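Local coordinates for protein insect group II chitinase (Ostrinia furnacalis, PDB 5Y2A) that probably hydrolyses the beta-1,4 linkages of chitin, as the second catalytic domain of an insect group II chitinase of glycoside hydrolase family 18, at residues A[322-333]-A[361-370]; A[260-271]-A[306-316]. All coordinates share one frame; numbering follows the deposited sequence.

Contact 1 (A[322-333]-A[361-370]); sequences DFMARHKAEYVR and PLLTTINHVL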
loop_
_atom_site.group_PDB
_atom_site.type_symbol
_atom_site.label_atom_id
_atom_site.label_comp_id
_atom_site.label_asym_id
_atom_site.label_seq_id
_atom_site.Cartn_x
_atom_site.Cartn_y
_atom_site.Cartn_z
ATOM N N ASP A 322 21.101 11.867 -13.638
ATOM C CA ASP A 322 21.285 13.134 -14.343
ATOM C C ASP A 322 21.470 12.937 -15.838
ATOM O O ASP A 322 20.899 13.678 -16.644
ATOM C CB ASP A 322 22.490 13.881 -13.772
ATOM C CG ASP A 322 22.092 15.056 -12.937
ATOM O OD1 ASP A 322 20.910 15.438 -13.019
ATOM O OD2 ASP A 322 22.948 15.604 -12.212
ATOM N N PHE A 323 22.262 11.936 -16.232
ATOM C CA PHE A 323 22.565 11.753 -17.646
ATOM C C PHE A 323 21.331 11.330 -18.431
ATOM O O PHE A 323 21.124 11.788 -19.558
ATOM C CB PHE A 323 23.689 10.732 -17.817
ATOM C CG PHE A 323 25.027 11.247 -17.392
ATOM C CD1 PHE A 323 25.777 12.048 -18.238
ATOM C CD2 PHE A 323 25.525 10.958 -16.131
ATOM C CE1 PHE A 323 27.007 12.537 -17.842
ATOM C CE2 PHE A 323 26.754 11.444 -15.728
ATOM C CZ PHE A 323 27.499 12.234 -16.590
ATOM N N MET A 324 20.504 10.449 -17.867
ATOM C CA MET A 324 19.311 10.055 -18.606
ATOM C C MET A 324 18.243 11.139 -18.567
ATOM O O MET A 324 17.522 11.322 -19.557
ATOM C CB MET A 324 18.751 8.729 -18.084
ATOM C CG MET A 324 17.570 8.218 -18.919
ATOM S SD MET A 324 17.945 8.099 -20.690
ATOM C CE MET A 324 18.665 6.453 -20.783
ATOM N N ALA A 325 18.131 11.870 -17.452
ATOM C CA ALA A 325 17.244 13.030 -17.421
ATOM C C ALA A 325 17.651 14.051 -18.477
ATOM O O ALA A 325 16.796 14.600 -19.183
ATOM C CB ALA A 325 17.242 13.664 -16.027
ATOM N N ARG A 326 18.956 14.298 -18.620
ATOM C CA ARG A 326 19.428 15.193 -19.673
ATOM C C ARG A 326 19.063 14.655 -21.049
ATOM O O ARG A 326 18.526 15.383 -21.892
ATOM C CB ARG A 326 20.942 15.378 -19.575
ATOM C CG ARG A 326 21.500 16.402 -20.568
ATOM C CD ARG A 326 23.024 16.478 -20.496
ATOM N NE ARG A 326 23.649 15.264 -21.018
ATOM C CZ ARG A 326 24.955 15.012 -20.979
ATOM N NH1 ARG A 326 25.791 15.888 -20.438
ATOM N NH2 ARG A 326 25.428 13.882 -21.486
ATOM N N HIS A 327 19.337 13.369 -21.290
ATOM C CA HIS A 327 19.057 12.806 -22.606
ATOM C C HIS A 327 17.581 12.919 -22.957
ATOM O O HIS A 327 17.230 13.248 -24.096
ATOM C CB HIS A 327 19.482 11.341 -22.679
ATOM C CG HIS A 327 19.204 10.719 -24.012
ATOM N ND1 HIS A 327 19.998 10.945 -25.114
ATOM C CD2 HIS A 327 18.189 9.928 -24.436
ATOM C CE1 HIS A 327 19.504 10.295 -26.153
ATOM N NE2 HIS A 327 18.403 9.674 -25.770
ATOM N N LYS A 328 16.698 12.627 -22.000
ATOM C CA LYS A 328 15.276 12.664 -22.308
ATOM C C LYS A 328 14.811 14.082 -22.603
ATOM O O LYS A 328 13.953 14.287 -23.474
ATOM C CB LYS A 328 14.488 12.027 -21.164
ATOM C CG LYS A 328 14.681 10.515 -21.133
ATOM C CD LYS A 328 13.952 9.850 -19.971
ATOM C CE LYS A 328 14.065 8.323 -20.085
ATOM N NZ LYS A 328 13.377 7.620 -18.959
ATOM N N ALA A 329 15.393 15.069 -21.923
ATOM C CA ALA A 329 15.090 16.458 -22.241
ATOM C C ALA A 329 15.635 16.834 -23.613
ATOM O O ALA A 329 14.980 17.561 -24.366
ATOM C CB ALA A 329 15.660 17.375 -21.157
ATOM N N GLU A 330 16.830 16.348 -23.959
ATOM C CA GLU A 330 17.372 16.623 -25.284
ATOM C C GLU A 330 16.585 15.901 -26.367
ATOM O O GLU A 330 16.425 16.431 -27.474
ATOM C CB GLU A 330 18.858 16.247 -25.331
ATOM C CG GLU A 330 19.702 17.156 -24.456
ATOM C CD GLU A 330 21.196 16.915 -24.569
ATOM O OE1 GLU A 330 21.614 15.775 -24.867
ATOM O OE2 GLU A 330 21.952 17.878 -24.333
ATOM N N TYR A 331 16.068 14.708 -26.057
ATOM C CA TYR A 331 15.149 14.019 -26.959
ATOM C C TYR A 331 13.910 14.862 -27.231
ATOM O O TYR A 331 13.457 14.971 -28.378
ATOM C CB TYR A 331 14.760 12.674 -26.350
ATOM C CG TYR A 331 13.725 11.882 -27.116
ATOM C CD1 TYR A 331 14.102 11.012 -28.130
ATOM C CD2 TYR A 331 12.379 11.971 -26.800
ATOM C CE1 TYR A 331 13.163 10.262 -28.815
ATOM C CE2 TYR A 331 11.429 11.229 -27.486
ATOM C CZ TYR A 331 11.832 10.374 -28.494
ATOM O OH TYR A 331 10.902 9.626 -29.182
ATOM N N VAL A 332 13.328 15.434 -26.173
ATOM C CA VAL A 332 12.183 16.331 -26.320
ATOM C C VAL A 332 12.515 17.483 -27.260
ATOM O O VAL A 332 11.721 17.845 -28.135
ATOM C CB VAL A 332 11.741 16.847 -24.936
ATOM C CG1 VAL A 332 10.889 18.111 -25.079
ATOM C CG2 VAL A 332 10.976 15.750 -24.188
ATOM N N ARG A 333 13.701 18.064 -27.106
ATOM C CA ARG A 333 14.049 19.193 -27.950
ATOM C C ARG A 333 14.322 18.749 -29.384
ATOM O O ARG A 333 13.871 19.404 -30.334
ATOM C CB ARG A 333 15.244 19.933 -27.359
ATOM C CG ARG A 333 15.413 21.298 -27.945
ATOM C CD ARG A 333 16.265 22.163 -27.068
ATOM N NE ARG A 333 16.536 23.431 -27.727
ATOM C CZ ARG A 333 17.071 24.484 -27.123
ATOM N NH1 ARG A 333 17.393 24.418 -25.838
ATOM N NH2 ARG A 333 17.280 25.602 -27.802
ATOM N N PRO A 361 18.838 18.285 -8.442
ATOM C CA PRO A 361 19.691 18.070 -9.625
ATOM C C PRO A 361 18.938 17.579 -10.851
ATOM O O PRO A 361 19.219 18.038 -11.963
ATOM C CB PRO A 361 20.714 17.039 -9.134
ATOM C CG PRO A 361 20.044 16.344 -7.982
ATOM C CD PRO A 361 19.217 17.406 -7.320
ATOM N N LEU A 362 17.994 16.651 -10.691
ATOM C CA LEU A 362 17.268 16.142 -11.851
ATOM C C LEU A 362 16.437 17.239 -12.508
ATOM O O LEU A 362 16.450 17.395 -13.733
ATOM C CB LEU A 362 16.386 14.959 -11.445
ATOM C CG LEU A 362 17.092 13.703 -10.914
ATOM C CD1 LEU A 362 16.068 12.618 -10.560
ATOM C CD2 LEU A 362 18.126 13.156 -11.902
ATOM N N LEU A 363 15.706 18.016 -11.707
ATOM C CA LEU A 363 14.880 19.074 -12.281
ATOM C C LEU A 363 15.737 20.189 -12.872
ATOM O O LEU A 363 15.378 20.785 -13.895
ATOM C CB LEU A 363 13.926 19.622 -11.218
ATOM C CG LEU A 363 12.890 20.647 -11.681
ATOM C CD1 LEU A 363 11.975 20.045 -12.736
ATOM C CD2 LEU A 363 12.086 21.151 -10.490
ATOM N N THR A 364 16.862 20.501 -12.234
ATOM C CA THR A 364 17.766 21.514 -12.777
ATOM C C THR A 364 18.321 21.085 -14.131
ATOM O O THR A 364 18.425 21.901 -15.057
ATOM C CB THR A 364 18.896 21.776 -11.783
ATOM O OG1 THR A 364 18.337 22.283 -10.567
ATOM C CG2 THR A 364 19.892 22.784 -12.339
ATOM N N THR A 365 18.677 19.805 -14.265
ATOM C CA THR A 365 19.167 19.285 -15.538
ATOM C C THR A 365 18.135 19.456 -16.651
ATOM O O THR A 365 18.481 19.852 -17.773
ATOM C CB THR A 365 19.556 17.814 -15.374
ATOM O OG1 THR A 365 20.668 17.713 -14.472
ATOM C CG2 THR A 365 19.924 17.204 -16.711
ATOM N N ILE A 366 16.860 19.168 -16.363
ATOM C CA ILE A 366 15.811 19.327 -17.370
ATOM C C ILE A 366 15.638 20.800 -17.751
ATOM O O ILE A 366 15.465 21.133 -18.933
ATOM C CB ILE A 366 14.496 18.698 -16.862
ATOM C CG1 ILE A 366 14.653 17.170 -16.775
ATOM C CG2 ILE A 366 13.327 19.079 -17.762
ATOM C CD1 ILE A 366 13.495 16.442 -16.097
ATOM N N ASN A 367 15.686 21.703 -16.767
ATOM C CA ASN A 367 15.559 23.134 -17.055
ATOM C C ASN A 367 16.735 23.652 -17.872
ATOM O O ASN A 367 16.574 24.549 -18.710
ATOM C CB ASN A 367 15.446 23.920 -15.757
ATOM C CG ASN A 367 14.038 23.957 -15.243
ATOM O OD1 ASN A 367 13.279 24.875 -15.541
ATOM N ND2 ASN A 367 13.669 22.940 -14.479
ATOM N N HIS A 368 17.924 23.122 -17.609
ATOM C CA HIS A 368 19.109 23.470 -18.387
ATOM C C HIS A 368 18.892 23.201 -19.873
ATOM O O HIS A 368 19.133 24.071 -20.719
ATOM C CB HIS A 368 20.297 22.676 -17.836
ATOM C CG HIS A 368 21.534 22.752 -18.672
ATOM N ND1 HIS A 368 22.187 23.936 -18.933
ATOM C CD2 HIS A 368 22.251 21.781 -19.284
ATOM C CE1 HIS A 368 23.246 23.692 -19.685
ATOM N NE2 HIS A 368 23.309 22.392 -19.909
ATOM N N VAL A 369 18.392 22.009 -20.204
ATOM C CA VAL A 369 18.217 21.622 -21.603
ATOM C C VAL A 369 17.079 22.406 -22.250
ATOM O O VAL A 369 17.205 22.908 -23.374
ATOM C CB VAL A 369 17.971 20.106 -21.709
ATOM C CG1 VAL A 369 17.604 19.735 -23.139
ATOM C CG2 VAL A 369 19.193 19.331 -21.231
ATOM N N LEU A 370 15.934 22.478 -21.575
ATOM C CA LEU A 370 14.718 22.973 -22.208
ATOM C C LEU A 370 14.553 24.481 -22.109
ATOM O O LEU A 370 13.876 25.076 -22.956
ATOM C CB LEU A 370 13.491 22.296 -21.591
ATOM C CG LEU A 370 13.399 20.791 -21.825
ATOM C CD1 LEU A 370 12.105 20.274 -21.224
ATOM C CD2 LEU A 370 13.477 20.484 -23.319
#
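With chi1 of -65°, T365 sends CG2 anti to its backbone N, where the methyl packs on R326 CB, and turns OG1 toward the start of helix 322-334 and D322. The hydroxyl lies 2.7 Å from D322 OD1 and 2.9 Å from P361 O, so its one proton has two acceptors to choose between; D322 OD2 is held by the backbone N of C379. V369 sets both methyls on the face of the other helix: CG1 meets E330 N at 3.6 Å, while CG2 faces R326 CG. Between these points the methyl of A329 meets V369, its CB 3.6 Å from V369 CB. The axes pass 8.5 Å apart at 30°. These are helices on the outside of the TIM barrel: helix 322-334 leads into strand 339-343, which pairs with strand 4-10, and helix 361-371 comes after strand 339-343. L362 and I366 reach inward to F247 of strand 241-254. L370 CD2 sits 3.9 Å from V332 CG1, the two side chains crossing nearly at right angles over S340. At the far end the extended R333 lays the edge of its guanidinium against V369 O, NH1 donating over 2.9 Å almost straight along the carbonyl, though the N-H...O angle is only 139°.

Contact 2 (A[260-271]-A[306-316]); sequences TGLGAPTYAGGE and IGPYATHDDQW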
loop_
_atom_site.group_PDB
_atom_site.type_symbol
_atom_site.label_atom_id
_atom_site.label_comp_id
_atom_site.label_asym_id
_atom_site.label_seq_id
_atom_site.Cartn_x
_atom_site.Cartn_y
_atom_site.Cartn_z
ATOM N N THR A 260 22.626 -10.226 -10.925
ATOM C CA THR A 260 22.243 -8.819 -10.847
ATOM C C THR A 260 21.810 -8.244 -12.186
ATOM O O THR A 260 21.688 -7.020 -12.308
ATOM C CB THR A 260 23.397 -7.980 -10.286
ATOM O OG1 THR A 260 24.529 -8.070 -11.165
ATOM C CG2 THR A 260 23.782 -8.462 -8.904
ATOM N N GLY A 261 21.586 -9.070 -13.198
ATOM C CA GLY A 261 21.283 -8.560 -14.513
ATOM C C GLY A 261 19.824 -8.178 -14.688
ATOM O O GLY A 261 18.974 -8.370 -13.823
ATOM N N LEU A 262 19.550 -7.603 -15.853
ATOM C CA LEU A 262 18.176 -7.336 -16.250
ATOM C C LEU A 262 17.460 -8.658 -16.499
ATOM O O LEU A 262 18.053 -9.604 -17.024
ATOM C CB LEU A 262 18.162 -6.483 -17.516
ATOM C CG LEU A 262 18.578 -5.020 -17.365
ATOM C CD1 LEU A 262 18.832 -4.474 -18.755
ATOM C CD2 LEU A 262 17.543 -4.183 -16.606
ATOM N N GLY A 263 16.191 -8.724 -16.115
ATOM C CA GLY A 263 15.420 -9.944 -16.284
ATOM C C GLY A 263 15.642 -11.014 -15.234
ATOM O O GLY A 263 15.089 -12.110 -15.366
ATOM N N ALA A 264 16.442 -10.729 -14.203
ATOM C CA ALA A 264 16.642 -11.706 -13.133
ATOM C C ALA A 264 15.348 -11.885 -12.350
ATOM O O ALA A 264 14.699 -10.889 -12.007
ATOM C CB ALA A 264 17.756 -11.253 -12.195
ATOM N N PRO A 265 14.943 -13.118 -12.047
ATOM C CA PRO A 265 13.687 -13.326 -11.314
ATOM C C PRO A 265 13.711 -12.694 -9.929
ATOM O O PRO A 265 14.731 -12.694 -9.237
ATOM C CB PRO A 265 13.579 -14.857 -11.225
ATOM C CG PRO A 265 14.376 -15.343 -12.383
ATOM C CD PRO A 265 15.529 -14.392 -12.495
ATOM N N THR A 266 12.563 -12.159 -9.527
ATOM C CA THR A 266 12.422 -11.481 -8.250
ATOM C C THR A 266 11.263 -12.090 -7.478
ATOM O O THR A 266 10.363 -12.708 -8.051
ATOM C CB THR A 266 12.195 -9.974 -8.437
ATOM O OG1 THR A 266 11.027 -9.768 -9.234
ATOM C CG2 THR A 266 13.397 -9.349 -9.137
ATOM N N TYR A 267 11.295 -11.904 -6.158
ATOM C CA TYR A 267 10.271 -12.446 -5.281
ATOM C C TYR A 267 9.491 -11.391 -4.505
ATOM O O TYR A 267 8.495 -11.739 -3.859
ATOM C CB TYR A 267 10.898 -13.443 -4.291
ATOM C CG TYR A 267 11.876 -12.819 -3.317
ATOM C CD1 TYR A 267 11.443 -12.287 -2.111
ATOM C CD2 TYR A 267 13.234 -12.767 -3.603
ATOM C CE1 TYR A 267 12.323 -11.715 -1.222
ATOM C CE2 TYR A 267 14.133 -12.200 -2.708
ATOM C CZ TYR A 267 13.670 -11.678 -1.519
ATOM O OH TYR A 267 14.552 -11.103 -0.623
ATOM N N ALA A 268 9.904 -10.127 -4.546
ATOM C CA ALA A 268 9.216 -9.070 -3.815
ATOM C C ALA A 268 9.716 -7.728 -4.330
ATOM O O ALA A 268 10.684 -7.655 -5.086
ATOM C CB ALA A 268 9.455 -9.185 -2.307
ATOM N N GLY A 269 9.036 -6.666 -3.923
ATOM C CA GLY A 269 9.619 -5.349 -4.057
ATOM C C GLY A 269 10.834 -5.220 -3.156
ATOM O O GLY A 269 11.079 -6.031 -2.263
ATOM N N GLY A 270 11.625 -4.185 -3.403
ATOM C CA GLY A 270 12.762 -3.916 -2.544
ATOM C C GLY A 270 12.347 -3.468 -1.152
ATOM O O GLY A 270 11.216 -3.053 -0.917
ATOM N N GLU A 271 13.281 -3.598 -0.204
ATOM C CA GLU A 271 13.122 -2.999 1.120
ATOM C C GLU A 271 12.733 -1.530 0.998
ATOM O O GLU A 271 13.237 -0.809 0.131
ATOM C CB GLU A 271 14.434 -3.106 1.912
ATOM C CG GLU A 271 14.862 -4.506 2.333
ATOM C CD GLU A 271 13.980 -5.075 3.436
ATOM O OE1 GLU A 271 13.649 -4.319 4.373
ATOM O OE2 GLU A 271 13.621 -6.264 3.371
ATOM N N ILE A 306 18.826 2.301 -21.742
ATOM C CA ILE A 306 18.150 2.404 -20.458
ATOM C C ILE A 306 19.060 3.168 -19.510
ATOM O O ILE A 306 20.278 3.236 -19.696
ATOM C CB ILE A 306 17.794 1.029 -19.855
ATOM C CG1 ILE A 306 19.066 0.237 -19.558
ATOM C CG2 ILE A 306 16.863 0.244 -20.778
ATOM C CD1 ILE A 306 18.812 -0.976 -18.688
ATOM N N GLY A 307 18.448 3.767 -18.486
ATOM C CA GLY A 307 19.207 4.374 -17.430
ATOM C C GLY A 307 19.861 3.327 -16.541
ATOM O O GLY A 307 19.771 2.116 -16.787
ATOM N N PRO A 308 20.500 3.788 -15.472
ATOM C CA PRO A 308 21.238 2.878 -14.591
ATOM C C PRO A 308 20.318 2.068 -13.686
ATOM O O PRO A 308 19.113 2.308 -13.581
ATOM C CB PRO A 308 22.114 3.826 -13.764
ATOM C CG PRO A 308 21.377 5.122 -13.771
ATOM C CD PRO A 308 20.687 5.203 -15.099
ATOM N N TYR A 309 20.921 1.074 -13.039
ATOM C CA TYR A 309 20.327 0.436 -11.872
ATOM C C TYR A 309 21.424 0.214 -10.837
ATOM O O TYR A 309 22.619 0.202 -11.155
ATOM C CB TYR A 309 19.578 -0.869 -12.226
ATOM C CG TYR A 309 20.396 -1.960 -12.892
ATOM C CD1 TYR A 309 20.492 -2.035 -14.276
ATOM C CD2 TYR A 309 21.041 -2.933 -12.137
ATOM C CE1 TYR A 309 21.233 -3.048 -14.894
ATOM C CE2 TYR A 309 21.779 -3.946 -12.743
ATOM C CZ TYR A 309 21.872 -3.995 -14.122
ATOM O OH TYR A 309 22.603 -4.991 -14.737
ATOM N N ALA A 310 21.010 0.100 -9.580
ATOM C CA ALA A 310 21.934 -0.034 -8.474
ATOM C C ALA A 310 21.605 -1.294 -7.692
ATOM O O ALA A 310 20.434 -1.674 -7.571
ATOM C CB ALA A 310 21.902 1.199 -7.560
ATOM N N THR A 311 22.636 -1.941 -7.149
ATOM C CA THR A 311 22.460 -3.234 -6.512
ATOM C C THR A 311 23.252 -3.321 -5.209
ATOM O O THR A 311 24.284 -2.672 -5.039
ATOM C CB THR A 311 22.903 -4.394 -7.412
ATOM O OG1 THR A 311 24.296 -4.247 -7.711
ATOM C CG2 THR A 311 22.077 -4.438 -8.703
ATOM N N HIS A 312 22.736 -4.152 -4.301
ATOM C CA HIS A 312 23.369 -4.506 -3.044
ATOM C C HIS A 312 22.658 -5.734 -2.508
ATOM O O HIS A 312 21.433 -5.727 -2.374
ATOM C CB HIS A 312 23.287 -3.358 -2.027
ATOM C CG HIS A 312 23.958 -3.650 -0.726
ATOM N ND1 HIS A 312 25.320 -3.536 -0.538
ATOM C CD2 HIS A 312 23.445 -4.062 0.460
ATOM C CE1 HIS A 312 25.619 -3.856 0.710
ATOM N NE2 HIS A 312 24.500 -4.183 1.336
ATOM N N ASP A 313 23.433 -6.778 -2.180
ATOM C CA ASP A 313 22.890 -8.083 -1.776
ATOM C C ASP A 313 21.846 -8.472 -2.827
ATOM O O ASP A 313 22.147 -8.398 -4.027
ATOM C CB ASP A 313 22.388 -8.015 -0.349
ATOM C CG ASP A 313 21.996 -9.372 0.190
ATOM O OD1 ASP A 313 22.889 -10.168 0.545
ATOM O OD2 ASP A 313 20.786 -9.673 0.192
ATOM N N ASP A 314 20.613 -8.834 -2.438
ATOM C CA ASP A 314 19.576 -9.161 -3.389
ATOM C C ASP A 314 18.676 -7.968 -3.731
ATOM O O ASP A 314 17.605 -8.157 -4.327
ATOM C CB ASP A 314 18.729 -10.358 -2.892
ATOM C CG ASP A 314 17.882 -10.030 -1.668
ATOM O OD1 ASP A 314 17.959 -8.918 -1.108
ATOM O OD2 ASP A 314 17.115 -10.919 -1.244
ATOM N N GLN A 315 19.119 -6.756 -3.406
ATOM C CA GLN A 315 18.337 -5.551 -3.699
ATOM C C GLN A 315 18.761 -4.979 -5.047
ATOM O O GLN A 315 19.936 -5.046 -5.424
ATOM C CB GLN A 315 18.528 -4.501 -2.608
ATOM C CG GLN A 315 18.055 -4.931 -1.222
ATOM C CD GLN A 315 16.581 -5.278 -1.211
ATOM O OE1 GLN A 315 15.722 -4.396 -1.275
ATOM N NE2 GLN A 315 16.276 -6.570 -1.157
ATOM N N TRP A 316 17.804 -4.382 -5.748
ATOM C CA TRP A 316 17.970 -4.002 -7.150
ATOM C C TRP A 316 16.981 -2.885 -7.450
ATOM O O TRP A 316 15.778 -3.074 -7.267
ATOM C CB TRP A 316 17.703 -5.222 -8.031
ATOM C CG TRP A 316 18.178 -5.190 -9.458
ATOM C CD1 TRP A 316 19.251 -5.858 -9.971
ATOM C CD2 TRP A 316 17.545 -4.532 -10.568
ATOM N NE1 TRP A 316 19.344 -5.634 -11.327
ATOM C CE2 TRP A 316 18.310 -4.824 -11.717
ATOM C CE3 TRP A 316 16.412 -3.712 -10.699
ATOM C CZ2 TRP A 316 17.990 -4.317 -12.982
ATOM C CZ3 TRP A 316 16.088 -3.218 -11.953
ATOM C CH2 TRP A 316 16.877 -3.519 -13.083
HETATM O O HOH W 1 24.414 -6.721 -13.587
HETATM O O HOH W 2 15.321 -1.568 -1.539
#
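L262 fills the tight half of this contact. Its CD1 meets I306 CD1 tip to tip at 3.5 Å, closer than usual for two methyls, while CD2 comes to the edge of the W316 ring, 3.6 Å from CH2, and CG lies 4.1 Å from Y309 CE1. W316 also gives its NE1 proton to T260 O at 2.9 Å; the carbonyl oxygen lies in the indole plane, although the donor stands well above the carbonyl plane. Nearby, water 1 joins T260 OG1 to Y309 OH, the wetter margin of this core. At the other end the packing is polar and looser. Q315, bent at chi2 (-59°), brings OE1 within 2.8 Å of E271 N, and water 2 bridges the same oxygen to E271 O. The Y267 hydroxyl donates to D314 OD2 at 2.6 Å, on the syn side but tilted 33° out of the carboxylate plane. Both segments belong to the insertion between strand 241-254 and helix 322-334, consistent with the alpha+beta insertion domain of many family 18 chitinases. K44 of the second subunit pairs with D314 OD1, and K90 of that subunit with E271 OE1; with lysine, tyrosine and the Q315 amide all donating to it, the D314 carboxylate is probably ionised.

How the contacts relate
Contact 2 comes first along the chain, and strand 315-318, where it ends, runs on directly into helix 322-334 of contact 1. Their centres are 25 Å apart, yet they touch: M324 CE of contact 1 packs 3.5 Å from G307 N of contact 2, so the barrel's helical shell meets the insertion there. A bound NAG stands apart from both, about 12 Å from the side chain of E330 and about 11 Å from that of I306. Its pocket includes Y212, N225 and N229; H327 and Y331 of contact 1 hydrogen-bond to Y212 and N225. Because N225 starts an N-F-T sequon, this sugar is consistent with N-linked glycosylation rather than bound substrate.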